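Side-chain contacts in DUF655 domain-containing protein (Archaeoglobus fulgidus, PDB 2I5H), which is of unknown function but belongs to a family grouped with helix-hairpin-helix proteins, many of which bind nucleic acids, so a related role is possible: residues H108-D113 with R172-I177; V48-F53 with M69-I74; L134-G139 with Y192-A197; G77-D80 with K84-R87. One frame throughout, in Å; residues are numbered along the deposited sequence.

Contact 1. Residues H108-D113 with R172-I177; sequences HIIKQD and RPEKLI
The Glu174 carboxylate has Lys111 beside it, CE lying 4.2 Å from OE2, and it takes Arg172 on the syn lone pair of the same oxygen, with NH2 to OE2 at 2.6 Å. Glu174 OE2 sits 16° out of the guanidinium plane, so the salt bridge is slightly tilted. Pro173 CD lies over one face of that guanidinium, offset from its centre.

Away from the carboxylate the contact turns apolar. In Ile110, CG1 stands between the backbone N and the carbonyl carbon (chi1 61°), and the extended chi2 (176°) carries CD1 across to helix 173-186, where it lies 3.6 Å from Glu174 O and 3.8 Å from Glu174 CB. The other branch, Ile110 CG2, meets Ile177 CG2 at 4.0 Å. Here the end of helix 96-111 packs against the first turn of helix 173-186, and Tyr117 of helix 114-121 touches both isoleucines, making this a three-helix junction.

No hydrogen bond crosses between the two segments. With Lys111 NZ 5.0 Å from Glu174 OE2, any attraction is probably weak. The chemistry implies that packing of Ile110 on the Glu174 backbone and CB and on Ile177 joins the helices, while Arg172, and more weakly Lys111, probably offsets the charge of the partly exposed Glu174.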
loop_
_atom_site.group_PDB
_atom_site.type_symbol
_atom_site.label_atom_id
_atom_site.label_comp_id
_atom_site.label_asym_id
_atom_site.label_seq_id
_atom_site.Cartn_x
_atom_site.Cartn_y
_atom_site.Cartn_z
ATOM N N HIS A 108 -6.805 0.402 3.567
ATOM C CA HIS A 108 -8.000 0.872 2.880
ATOM C C HIS A 108 -8.009 0.333 1.454
ATOM O O HIS A 108 -9.022 -0.174 0.972
ATOM C CB HIS A 108 -8.011 2.404 2.848
ATOM C CG HIS A 108 -9.221 2.990 2.192
ATOM N ND1 HIS A 108 -10.466 2.988 2.785
ATOM C CD2 HIS A 108 -9.377 3.602 0.994
ATOM C CE1 HIS A 108 -11.335 3.575 1.982
ATOM N NE2 HIS A 108 -10.699 3.957 0.888
ATOM N N ILE A 109 -6.867 0.452 0.785
ATOM C CA ILE A 109 -6.720 -0.010 -0.589
ATOM C C ILE A 109 -7.000 -1.505 -0.755
ATOM O O ILE A 109 -7.762 -1.904 -1.633
ATOM C CB ILE A 109 -5.300 0.295 -1.115
ATOM C CG1 ILE A 109 -5.091 1.813 -1.177
ATOM C CG2 ILE A 109 -5.102 -0.322 -2.495
ATOM C CD1 ILE A 109 -3.671 2.223 -1.516
ATOM N N ILE A 110 -6.394 -2.336 0.084
ATOM C CA ILE A 110 -6.609 -3.773 -0.044
ATOM C C ILE A 110 -8.054 -4.174 0.247
ATOM O O ILE A 110 -8.557 -5.141 -0.324
ATOM C CB ILE A 110 -5.655 -4.573 0.866
ATOM C CG1 ILE A 110 -5.885 -4.203 2.330
ATOM C CG2 ILE A 110 -4.211 -4.298 0.459
ATOM C CD1 ILE A 110 -5.050 -5.018 3.299
ATOM N N LYS A 111 -8.720 -3.427 1.121
ATOM C CA LYS A 111 -10.113 -3.716 1.455
ATOM C C LYS A 111 -11.050 -3.387 0.292
ATOM O O LYS A 111 -12.174 -3.889 0.231
ATOM C CB LYS A 111 -10.546 -2.925 2.692
ATOM C CG LYS A 111 -9.944 -3.417 3.999
ATOM C CD LYS A 111 -10.474 -2.616 5.179
ATOM C CE LYS A 111 -9.971 -3.164 6.503
ATOM N NZ LYS A 111 -10.515 -2.394 7.658
ATOM N N GLN A 112 -10.589 -2.544 -0.628
ATOM C CA GLN A 112 -11.399 -2.159 -1.780
ATOM C C GLN A 112 -11.207 -3.153 -2.916
ATOM O O GLN A 112 -11.851 -3.056 -3.962
ATOM C CB GLN A 112 -11.016 -0.755 -2.260
ATOM C CG GLN A 112 -10.890 0.267 -1.142
ATOM C CD GLN A 112 -12.134 0.362 -0.280
ATOM O OE1 GLN A 112 -12.092 0.896 0.828
ATOM N NE2 GLN A 112 -13.252 -0.146 -0.788
ATOM N N ASP A 113 -10.317 -4.115 -2.698
ATOM C CA ASP A 113 -10.020 -5.135 -3.691
ATOM C C ASP A 113 -9.682 -6.427 -2.951
ATOM O O ASP A 113 -8.691 -7.098 -3.243
ATOM C CB ASP A 113 -8.849 -4.669 -4.558
ATOM C CG ASP A 113 -8.507 -5.648 -5.657
ATOM O OD1 ASP A 113 -9.438 -6.193 -6.289
ATOM O OD2 ASP A 113 -7.299 -5.856 -5.899
ATOM N N ARG A 172 -5.197 -10.689 11.862
ATOM C CA ARG A 172 -6.023 -10.204 10.758
ATOM C C ARG A 172 -5.263 -10.333 9.445
ATOM O O ARG A 172 -4.130 -9.870 9.328
ATOM C CB ARG A 172 -6.429 -8.742 10.976
ATOM C CG ARG A 172 -7.481 -8.539 12.055
ATOM C CD ARG A 172 -8.767 -9.290 11.732
ATOM N NE ARG A 172 -9.433 -8.791 10.531
ATOM C CZ ARG A 172 -10.584 -9.269 10.065
ATOM N NH1 ARG A 172 -11.196 -10.261 10.699
ATOM N NH2 ARG A 172 -11.128 -8.755 8.972
ATOM N N PRO A 173 -5.876 -10.978 8.442
ATOM C CA PRO A 173 -5.216 -11.149 7.146
ATOM C C PRO A 173 -4.812 -9.820 6.514
ATOM O O PRO A 173 -3.775 -9.732 5.857
ATOM C CB PRO A 173 -6.258 -11.906 6.322
ATOM C CG PRO A 173 -7.557 -11.481 6.933
ATOM C CD PRO A 173 -7.249 -11.511 8.407
ATOM N N GLU A 174 -5.625 -8.787 6.722
ATOM C CA GLU A 174 -5.324 -7.472 6.167
ATOM C C GLU A 174 -4.025 -6.942 6.754
ATOM O O GLU A 174 -3.185 -6.401 6.036
ATOM C CB GLU A 174 -6.453 -6.476 6.463
ATOM C CG GLU A 174 -7.814 -6.906 5.952
ATOM C CD GLU A 174 -8.605 -7.671 6.992
ATOM O OE1 GLU A 174 -8.048 -8.612 7.595
ATOM O OE2 GLU A 174 -9.787 -7.330 7.202
ATOM N N LYS A 175 -3.865 -7.101 8.063
ATOM C CA LYS A 175 -2.666 -6.633 8.746
ATOM C C LYS A 175 -1.433 -7.361 8.229
ATOM O O LYS A 175 -0.362 -6.769 8.087
ATOM C CB LYS A 175 -2.795 -6.843 10.256
ATOM C CG LYS A 175 -1.591 -6.349 11.035
ATOM C CD LYS A 175 -1.871 -6.274 12.525
ATOM C CE LYS A 175 -0.691 -5.660 13.259
ATOM N NZ LYS A 175 -0.362 -4.313 12.708
ATOM N N LEU A 176 -1.588 -8.653 7.955
ATOM C CA LEU A 176 -0.484 -9.448 7.439
ATOM C C LEU A 176 -0.080 -8.905 6.078
ATOM O O LEU A 176 1.104 -8.750 5.787
ATOM C CB LEU A 176 -0.902 -10.914 7.299
ATOM C CG LEU A 176 -1.254 -11.677 8.575
ATOM C CD1 LEU A 176 -1.771 -13.059 8.195
ATOM C CD2 LEU A 176 -0.032 -11.786 9.479
ATOM N N ILE A 177 -1.076 -8.616 5.245
ATOM C CA ILE A 177 -0.819 -8.086 3.913
ATOM C C ILE A 177 -0.164 -6.706 3.996
ATOM O O ILE A 177 0.829 -6.445 3.322
ATOM C CB ILE A 177 -2.121 -7.974 3.092
ATOM C CG1 ILE A 177 -2.716 -9.365 2.866
ATOM C CG2 ILE A 177 -1.839 -7.300 1.758
ATOM C CD1 ILE A 177 -1.815 -10.303 2.084
#

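Contact 2. Residues V48-F53 with M69-I74; sequences VGERNF and MDRVYI
Glu50 and Arg71 meet with their flat ends turned 34° apart, the guanidinium offering its NE side to the carboxylate. Two nitrogens grip two oxygens: Arg71 NE donates to Glu50 OE1 at 2.9 Å, and Arg71 NH2 donates to Glu50 OE2 at 3.1 Å. The second bond is almost straight, with an N-H...O angle of 175°, and the first is more bent. Seen from arginine, both oxygens lie near the guanidinium plane; seen from glutamate, each nitrogen meets its oxygen from out of the carboxylate plane.

The two side chains cross obliquely. Glu50 CG stands between its backbone N and carbonyl carbon (chi1 60°), and from there the side chain is extended, as is that of Arg71 from CG to NE; their extended shapes carry the charged ends to each other over the intervening strand.

In the antiparallel sheet that strand is 20-27, lying between strand 44-49, which Glu50 follows, and strand 71-73, which holds Arg71. A bridge over a whole strand is consistent with the 8.7 Å separating Glu50 CA from Arg71 CA. Replacing Glu50 by an alanine would probably leave the Arg71 charge without its carboxylate mate and its guanidinium freer to turn. From the middle strand, Tyr20 makes a cation-pi contact with Arg71, and Tyr22 touches both partners.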
loop_
_atom_site.group_PDB
_atom_site.type_symbol
_atom_site.label_atom_id
_atom_site.label_comp_id
_atom_site.label_asym_id
_atom_site.label_seq_id
_atom_site.Cartn_x
_atom_site.Cartn_y
_atom_site.Cartn_z
ATOM N N VAL A 48 0.176 7.132 -2.626
ATOM C CA VAL A 48 0.573 5.743 -2.789
ATOM C C VAL A 48 -0.335 5.125 -3.853
ATOM O O VAL A 48 -1.560 5.226 -3.765
ATOM C CB VAL A 48 0.488 4.954 -1.439
ATOM C CG1 VAL A 48 -0.928 5.007 -0.852
ATOM C CG2 VAL A 48 0.920 3.514 -1.655
ATOM N N GLY A 49 0.278 4.533 -4.878
ATOM C CA GLY A 49 -0.478 3.908 -5.959
ATOM C C GLY A 49 -1.321 2.732 -5.495
ATOM O O GLY A 49 -0.867 1.918 -4.692
ATOM N N GLU A 50 -2.547 2.620 -6.007
ATOM C CA GLU A 50 -3.430 1.536 -5.580
ATOM C C GLU A 50 -3.139 0.163 -6.180
ATOM O O GLU A 50 -3.627 -0.844 -5.676
ATOM C CB GLU A 50 -4.904 1.890 -5.840
ATOM C CG GLU A 50 -5.262 2.172 -7.288
ATOM C CD GLU A 50 -6.773 2.143 -7.539
ATOM O OE1 GLU A 50 -7.547 2.499 -6.627
ATOM O OE2 GLU A 50 -7.183 1.776 -8.659
ATOM N N ARG A 51 -2.337 0.111 -7.235
ATOM C CA ARG A 51 -2.037 -1.168 -7.869
ATOM C C ARG A 51 -0.766 -1.832 -7.338
ATOM O O ARG A 51 -0.792 -2.986 -6.894
ATOM C CB ARG A 51 -1.921 -0.981 -9.385
ATOM C CG ARG A 51 -1.624 -2.260 -10.152
ATOM C CD ARG A 51 -1.482 -1.980 -11.642
ATOM N NE ARG A 51 -2.718 -1.456 -12.216
ATOM C CZ ARG A 51 -3.839 -2.158 -12.349
ATOM N NH1 ARG A 51 -3.887 -3.422 -11.949
ATOM N NH2 ARG A 51 -4.915 -1.594 -12.879
ATOM N N ASN A 52 0.340 -1.097 -7.381
ATOM C CA ASN A 52 1.630 -1.623 -6.936
ATOM C C ASN A 52 2.206 -0.899 -5.724
ATOM O O ASN A 52 3.349 -1.144 -5.336
ATOM C CB ASN A 52 2.621 -1.558 -8.099
ATOM C CG ASN A 52 2.113 -2.288 -9.333
ATOM O OD1 ASN A 52 2.394 -1.893 -10.461
ATOM N ND2 ASN A 52 1.367 -3.365 -9.118
ATOM N N PHE A 53 1.412 -0.007 -5.137
ATOM C CA PHE A 53 1.822 0.749 -3.957
ATOM C C PHE A 53 3.067 1.600 -4.165
ATOM O O PHE A 53 3.911 1.738 -3.275
ATOM C CB PHE A 53 1.998 -0.215 -2.787
ATOM C CG PHE A 53 0.764 -1.014 -2.504
ATOM C CD1 PHE A 53 -0.292 -0.457 -1.785
ATOM C CD2 PHE A 53 0.616 -2.292 -3.036
ATOM C CE1 PHE A 53 -1.483 -1.163 -1.607
ATOM C CE2 PHE A 53 -0.570 -3.005 -2.864
ATOM C CZ PHE A 53 -1.622 -2.438 -2.147
ATOM N N MET A 69 -6.565 9.887 2.328
ATOM C CA MET A 69 -7.458 8.807 1.897
ATOM C C MET A 69 -8.194 9.095 0.584
ATOM O O MET A 69 -8.885 8.224 0.053
ATOM C CB MET A 69 -8.479 8.460 2.992
ATOM C CG MET A 69 -7.872 7.862 4.255
ATOM S SD MET A 69 -7.654 6.054 4.215
ATOM C CE MET A 69 -9.192 5.528 4.962
ATOM N N ASP A 70 -8.061 10.313 0.062
ATOM C CA ASP A 70 -8.698 10.643 -1.213
ATOM C C ASP A 70 -8.038 9.822 -2.318
ATOM O O ASP A 70 -6.821 9.586 -2.297
ATOM C CB ASP A 70 -8.522 12.126 -1.563
ATOM C CG ASP A 70 -9.645 12.998 -1.045
ATOM O OD1 ASP A 70 -10.559 12.481 -0.369
ATOM O OD2 ASP A 70 -9.603 14.213 -1.314
ATOM N N ARG A 71 -8.840 9.395 -3.285
ATOM C CA ARG A 71 -8.340 8.634 -4.417
ATOM C C ARG A 71 -8.214 9.633 -5.562
ATOM O O ARG A 71 -9.187 10.298 -5.923
ATOM C CB ARG A 71 -9.325 7.520 -4.783
ATOM C CG ARG A 71 -8.900 6.667 -5.962
ATOM C CD ARG A 71 -9.896 5.542 -6.204
ATOM N NE ARG A 71 -9.449 4.620 -7.245
ATOM C CZ ARG A 71 -10.050 4.460 -8.419
ATOM N NH1 ARG A 71 -11.134 5.166 -8.720
ATOM N NH2 ARG A 71 -9.574 3.584 -9.290
ATOM N N VAL A 72 -7.017 9.757 -6.124
ATOM C CA VAL A 72 -6.803 10.704 -7.205
ATOM C C VAL A 72 -6.302 10.041 -8.473
ATOM O O VAL A 72 -5.576 9.048 -8.436
ATOM C CB VAL A 72 -5.800 11.812 -6.799
ATOM C CG1 VAL A 72 -6.377 12.634 -5.658
ATOM C CG2 VAL A 72 -4.458 11.187 -6.393
ATOM N N TYR A 73 -6.712 10.599 -9.602
ATOM C CA TYR A 73 -6.309 10.070 -10.886
ATOM C C TYR A 73 -4.951 10.644 -11.257
ATOM O O TYR A 73 -4.747 11.859 -11.215
ATOM C CB TYR A 73 -7.347 10.441 -11.949
ATOM C CG TYR A 73 -6.998 9.953 -13.328
ATOM C CD1 TYR A 73 -7.066 8.597 -13.648
ATOM C CD2 TYR A 73 -6.581 10.844 -14.312
ATOM C CE1 TYR A 73 -6.723 8.141 -14.918
ATOM C CE2 TYR A 73 -6.237 10.399 -15.586
ATOM C CZ TYR A 73 -6.311 9.047 -15.879
ATOM O OH TYR A 73 -5.963 8.608 -17.133
ATOM N N ILE A 74 -4.013 9.763 -11.591
ATOM C CA ILE A 74 -2.677 10.188 -11.981
ATOM C C ILE A 74 -2.300 9.635 -13.354
ATOM O O ILE A 74 -1.120 9.573 -13.704
ATOM C CB ILE A 74 -1.625 9.738 -10.942
ATOM C CG1 ILE A 74 -1.705 8.224 -10.731
ATOM C CG2 ILE A 74 -1.880 10.455 -9.618
ATOM C CD1 ILE A 74 -0.545 7.648 -9.903
#

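Contact 3. Residues L134-G139 with Y192-A197; sequences LELLPG and YKLFTA
Leu136 pushes into the C-terminal loop between Leu194 and Tyr192. Its CB already lies 3.7 Å from Leu194 CD1, and CG, anti to the carbonyl carbon (chi1 -68°), is 4.2 Å from that same methyl. The extended chi2 (175°) carries the first branch tip on, and Leu136 CD1 approaches Leu194 CD1 to 3.4 Å, tighter than usual van der Waals contact, while Leu194 CD2 is 3.6 Å from Leu136 CD1. Leu136 CD1 also reaches Tyr192 CB at 4.1 Å. The second tip, Leu136 CD2, meets Tyr192 CD2 at 4.1 Å, coming obliquely to the ring.

The Leu137-Pro138-Gly139 sequence resembles the start of a helix-hairpin-helix hairpin, consistent with the family's clan, and it precedes helix 142-154. The C-terminal loop thus packs against the entry to this probable hairpin. An alanine in place of Leu136 would strip away both methyl tips and would probably open a gap beside Leu194 and Tyr192.

Leu137 crosses Phe195 at about a right angle, with Leu137 CD2 at the ring edge, 4.1 Å from Phe195 CE2. The ring is backed by its own neighbour, Leu194 CB lying 3.9 Å above the Phe195 plane over its centre, and Phe120 of helix 114-121 meets it edge-to-face. Helix 173-186 holds the loop through Glu184, whose carboxylate accepts hydrogen bonds from Leu194 N and Phe195 N.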
loop_
_atom_site.group_PDB
_atom_site.type_symbol
_atom_site.label_atom_id
_atom_site.label_comp_id
_atom_site.label_asym_id
_atom_site.label_seq_id
_atom_site.Cartn_x
_atom_site.Cartn_y
_atom_site.Cartn_z
ATOM N N LEU A 134 3.583 -18.022 2.032
ATOM C CA LEU A 134 2.855 -17.531 3.199
ATOM C C LEU A 134 3.818 -17.065 4.280
ATOM O O LEU A 134 3.494 -16.184 5.078
ATOM C CB LEU A 134 1.950 -18.623 3.773
ATOM C CG LEU A 134 0.767 -19.052 2.909
ATOM C CD1 LEU A 134 -0.034 -20.127 3.632
ATOM C CD2 LEU A 134 -0.107 -17.846 2.595
ATOM N N GLU A 135 5.003 -17.664 4.305
ATOM C CA GLU A 135 6.007 -17.306 5.293
ATOM C C GLU A 135 6.621 -15.949 4.981
ATOM O O GLU A 135 7.284 -15.355 5.825
ATOM C CB GLU A 135 7.095 -18.378 5.349
ATOM C CG GLU A 135 6.571 -19.751 5.742
ATOM C CD GLU A 135 7.656 -20.807 5.751
ATOM O OE1 GLU A 135 8.575 -20.716 6.592
ATOM O OE2 GLU A 135 7.589 -21.727 4.912
ATOM N N LEU A 136 6.403 -15.457 3.765
ATOM C CA LEU A 136 6.931 -14.149 3.384
ATOM C C LEU A 136 6.160 -13.075 4.146
ATOM O O LEU A 136 6.650 -11.965 4.353
ATOM C CB LEU A 136 6.781 -13.922 1.877
ATOM C CG LEU A 136 7.650 -14.794 0.967
ATOM C CD1 LEU A 136 7.288 -14.538 -0.486
ATOM C CD2 LEU A 136 9.120 -14.495 1.220
ATOM N N LEU A 137 4.947 -13.422 4.565
ATOM C CA LEU A 137 4.103 -12.498 5.311
ATOM C C LEU A 137 4.588 -12.349 6.747
ATOM O O LEU A 137 4.619 -13.318 7.506
ATOM C CB LEU A 137 2.657 -12.992 5.313
ATOM C CG LEU A 137 2.018 -13.197 3.940
ATOM C CD1 LEU A 137 0.604 -13.719 4.116
ATOM C CD2 LEU A 137 2.018 -11.883 3.166
ATOM N N PRO A 138 4.983 -11.126 7.135
ATOM C CA PRO A 138 5.464 -10.870 8.496
ATOM C C PRO A 138 4.410 -11.306 9.512
ATOM O O PRO A 138 3.273 -10.838 9.475
ATOM C CB PRO A 138 5.684 -9.359 8.503
ATOM C CG PRO A 138 6.064 -9.072 7.081
ATOM C CD PRO A 138 5.060 -9.905 6.314
ATOM N N GLY A 139 4.789 -12.209 10.410
ATOM C CA GLY A 139 3.850 -12.686 11.409
ATOM C C GLY A 139 3.244 -14.029 11.043
ATOM O O GLY A 139 2.261 -14.464 11.649
ATOM N N TYR A 192 11.882 -11.083 -3.121
ATOM C CA TYR A 192 10.515 -11.303 -3.573
ATOM C C TYR A 192 9.594 -10.095 -3.423
ATOM O O TYR A 192 9.469 -9.524 -2.344
ATOM C CB TYR A 192 9.916 -12.501 -2.832
ATOM C CG TYR A 192 10.604 -13.809 -3.150
ATOM C CD1 TYR A 192 10.513 -14.374 -4.422
ATOM C CD2 TYR A 192 11.361 -14.475 -2.186
ATOM C CE1 TYR A 192 11.158 -15.570 -4.727
ATOM C CE2 TYR A 192 12.011 -15.672 -2.482
ATOM C CZ TYR A 192 11.906 -16.212 -3.754
ATOM O OH TYR A 192 12.556 -17.386 -4.056
ATOM N N LYS A 193 8.954 -9.714 -4.524
ATOM C CA LYS A 193 8.019 -8.593 -4.529
ATOM C C LYS A 193 6.630 -9.161 -4.798
ATOM O O LYS A 193 6.187 -9.230 -5.945
ATOM C CB LYS A 193 8.385 -7.581 -5.622
ATOM C CG LYS A 193 9.764 -6.941 -5.481
ATOM C CD LYS A 193 9.929 -6.226 -4.151
ATOM C CE LYS A 193 11.197 -5.383 -4.134
ATOM N NZ LYS A 193 12.409 -6.170 -4.505
ATOM N N LEU A 194 5.948 -9.562 -3.732
ATOM C CA LEU A 194 4.618 -10.151 -3.840
ATOM C C LEU A 194 3.513 -9.184 -4.242
ATOM O O LEU A 194 2.666 -9.513 -5.073
ATOM C CB LEU A 194 4.229 -10.804 -2.512
ATOM C CG LEU A 194 5.119 -11.937 -2.003
ATOM C CD1 LEU A 194 4.625 -12.390 -0.639
ATOM C CD2 LEU A 194 5.105 -13.088 -3.000
ATOM N N PHE A 195 3.518 -7.990 -3.657
ATOM C CA PHE A 195 2.471 -7.021 -3.944
ATOM C C PHE A 195 2.943 -5.687 -4.506
ATOM O O PHE A 195 2.118 -4.856 -4.887
ATOM C CB PHE A 195 1.661 -6.759 -2.673
ATOM C CG PHE A 195 1.249 -8.005 -1.954
ATOM C CD1 PHE A 195 0.401 -8.927 -2.562
ATOM C CD2 PHE A 195 1.720 -8.270 -0.673
ATOM C CE1 PHE A 195 0.027 -10.096 -1.901
ATOM C CE2 PHE A 195 1.352 -9.435 -0.004
ATOM C CZ PHE A 195 0.502 -10.351 -0.620
ATOM N N THR A 196 4.254 -5.477 -4.560
ATOM C CA THR A 196 4.781 -4.211 -5.059
ATOM C C THR A 196 5.584 -4.335 -6.350
ATOM O O THR A 196 6.284 -3.398 -6.741
ATOM C CB THR A 196 5.669 -3.529 -4.004
ATOM O OG1 THR A 196 6.807 -4.354 -3.730
ATOM C CG2 THR A 196 4.891 -3.304 -2.716
ATOM N N ALA A 197 5.481 -5.484 -7.011
ATOM C CA ALA A 197 6.208 -5.709 -8.254
ATOM C C ALA A 197 5.742 -4.735 -9.331
ATOM O O ALA A 197 4.667 -4.128 -9.148
ATOM C CB ALA A 197 6.001 -7.146 -8.727
#

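Contact 4. Residues G77-D80 with K84-R87; sequences GERD and KIKR
Arg79 reaches Lys84 and Ile85 on a straight chain: CG is anti to the carbonyl carbon (chi1 -64°), and the atoms from CG to NE are fully extended. Ile85 answers with CG1 anti to its own carbonyl carbon (chi1 -63°) and an extended chi2 (-179°), which together bring CD1 close to the guanidinium, and the two side chains cross at about a right angle.

The setting is the loop leading into strand 82-88, an outermost strand of the antiparallel sheet. Farther along, Lys86 and Arg87 both face Glu57 of strand 55-60 in a classic beta bulge, and Arg87 forms a salt bridge with Glu57.

Arg79 touches the strand with its two terminal nitrogens. NH1 lies 3.9 Å from Lys84 CA, which sits at the edge of the guanidinium near its plane. NH2 is 3.9 Å from Ile85 CD1 and 4.1 Å from Ile85 CG1, an oblique approach. No direct hydrogen bond joins the segments, and the strongest polar tie of Arg79 lies outside them: NE donates to Gly75 O, while NH1 also donates to Tyr83 O. These bonds would fix the rotation of the guanidinium. The ammonium of Lys84 stays apart from the like charge, its NZ 5.7 Å from Arg79 NH1.

One water links the Arg79 side chain to the backbone of strand 82-88, lying in the guanidinium plane at its edge; it accepts a hydrogen bond from Arg79 NH1 at 2.9 Å and another from Ile85 N, also at 2.9 Å.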
loop_
_atom_site.group_PDB
_atom_site.type_symbol
_atom_site.label_atom_id
_atom_site.label_comp_id
_atom_site.label_asym_id
_atom_site.label_seq_id
_atom_site.Cartn_x
_atom_site.Cartn_y
_atom_site.Cartn_z
ATOM N N GLY A 77 -4.832 10.849 -19.016
ATOM C CA GLY A 77 -5.908 11.735 -19.426
ATOM C C GLY A 77 -5.996 12.990 -18.578
ATOM O O GLY A 77 -5.051 13.358 -17.864
ATOM N N GLU A 78 -7.136 13.663 -18.670
ATOM C CA GLU A 78 -7.380 14.868 -17.891
ATOM C C GLU A 78 -7.393 14.485 -16.411
ATOM O O GLU A 78 -8.036 13.510 -16.028
ATOM C CB GLU A 78 -8.740 15.460 -18.267
ATOM C CG GLU A 78 -9.059 16.780 -17.598
ATOM C CD GLU A 78 -10.483 17.239 -17.891
ATOM O OE1 GLU A 78 -11.045 16.795 -18.916
ATOM O OE2 GLU A 78 -11.027 18.045 -17.110
ATOM N N ARG A 79 -6.679 15.251 -15.591
ATOM C CA ARG A 79 -6.607 15.009 -14.145
ATOM C C ARG A 79 -7.340 16.133 -13.433
ATOM O O ARG A 79 -7.004 17.303 -13.609
ATOM C CB ARG A 79 -5.147 14.995 -13.674
ATOM C CG ARG A 79 -4.305 13.878 -14.263
ATOM C CD ARG A 79 -2.824 14.084 -13.943
ATOM N NE ARG A 79 -1.987 13.039 -14.528
ATOM C CZ ARG A 79 -0.671 13.136 -14.694
ATOM N NH1 ARG A 79 -0.023 14.232 -14.319
ATOM N NH2 ARG A 79 -0.002 12.141 -15.264
ATOM N N ASP A 80 -8.322 15.777 -12.615
ATOM C CA ASP A 80 -9.118 16.771 -11.905
ATOM C C ASP A 80 -8.452 17.385 -10.680
ATOM O O ASP A 80 -8.781 18.510 -10.301
ATOM C CB ASP A 80 -10.454 16.163 -11.465
ATOM C CG ASP A 80 -11.283 15.658 -12.626
ATOM O OD1 ASP A 80 -11.412 16.388 -13.631
ATOM O OD2 ASP A 80 -11.819 14.536 -12.526
ATOM N N LYS A 84 0.986 17.676 -11.796
ATOM C CA LYS A 84 2.059 16.889 -12.390
ATOM C C LYS A 84 2.661 15.881 -11.407
ATOM O O LYS A 84 2.627 16.087 -10.190
ATOM C CB LYS A 84 3.172 17.825 -12.870
ATOM C CG LYS A 84 2.740 18.866 -13.898
ATOM C CD LYS A 84 2.298 18.203 -15.194
ATOM C CE LYS A 84 1.967 19.241 -16.255
ATOM N NZ LYS A 84 1.600 18.608 -17.551
ATOM N N ILE A 85 3.191 14.786 -11.941
ATOM C CA ILE A 85 3.856 13.790 -11.106
ATOM C C ILE A 85 5.301 14.284 -11.036
ATOM O O ILE A 85 5.975 14.409 -12.063
ATOM C CB ILE A 85 3.817 12.387 -11.742
ATOM C CG1 ILE A 85 2.365 11.912 -11.864
ATOM C CG2 ILE A 85 4.613 11.396 -10.882
ATOM C CD1 ILE A 85 2.219 10.521 -12.456
ATOM N N LYS A 86 5.779 14.573 -9.828
ATOM C CA LYS A 86 7.133 15.099 -9.657
ATOM C C LYS A 86 8.233 14.038 -9.640
ATOM O O LYS A 86 9.215 14.127 -10.390
ATOM C CB LYS A 86 7.217 15.918 -8.360
ATOM C CG LYS A 86 6.146 16.992 -8.190
ATOM C CD LYS A 86 6.266 18.118 -9.206
ATOM C CE LYS A 86 7.417 19.057 -8.886
ATOM N NZ LYS A 86 7.427 20.227 -9.813
ATOM N N ARG A 87 8.071 13.033 -8.790
ATOM C CA ARG A 87 9.094 12.004 -8.664
ATOM C C ARG A 87 8.642 10.853 -7.789
ATOM O O ARG A 87 7.773 11.008 -6.928
ATOM C CB ARG A 87 10.346 12.614 -8.038
ATOM C CG ARG A 87 10.073 13.278 -6.690
ATOM C CD ARG A 87 11.276 14.071 -6.155
ATOM N NE ARG A 87 10.877 14.989 -5.083
ATOM C CZ ARG A 87 11.717 15.759 -4.393
ATOM N NH1 ARG A 87 13.022 15.733 -4.648
ATOM N NH2 ARG A 87 11.253 16.557 -3.436
HETATM O O HOH W 1 2.825 14.524 -14.802
#

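In the fold
Contact 1 is partly buried, its two isoleucines lying inside the helical half, whereas contacts 2, 3 and 4 are surface contacts. Contacts 2 and 4 both reach the same antiparallel sheet and are polar, one a direct salt bridge across a strand, the other mediated by water; they meet where Ile74 O lies 3.7 Å from Ile85 CD1. Contacts 1 and 3 share the helical part and rely mainly on apolar packing, with a charged fringe in contact 1, touching where Ile177 CD1 comes 3.6 Å from Phe195 CZ. Sheet and helices join where Ile109 CD1 packs 4.0 Å from Val48 CG1. Contacts 3 and 4 stand about 30 Å apart, centre to centre.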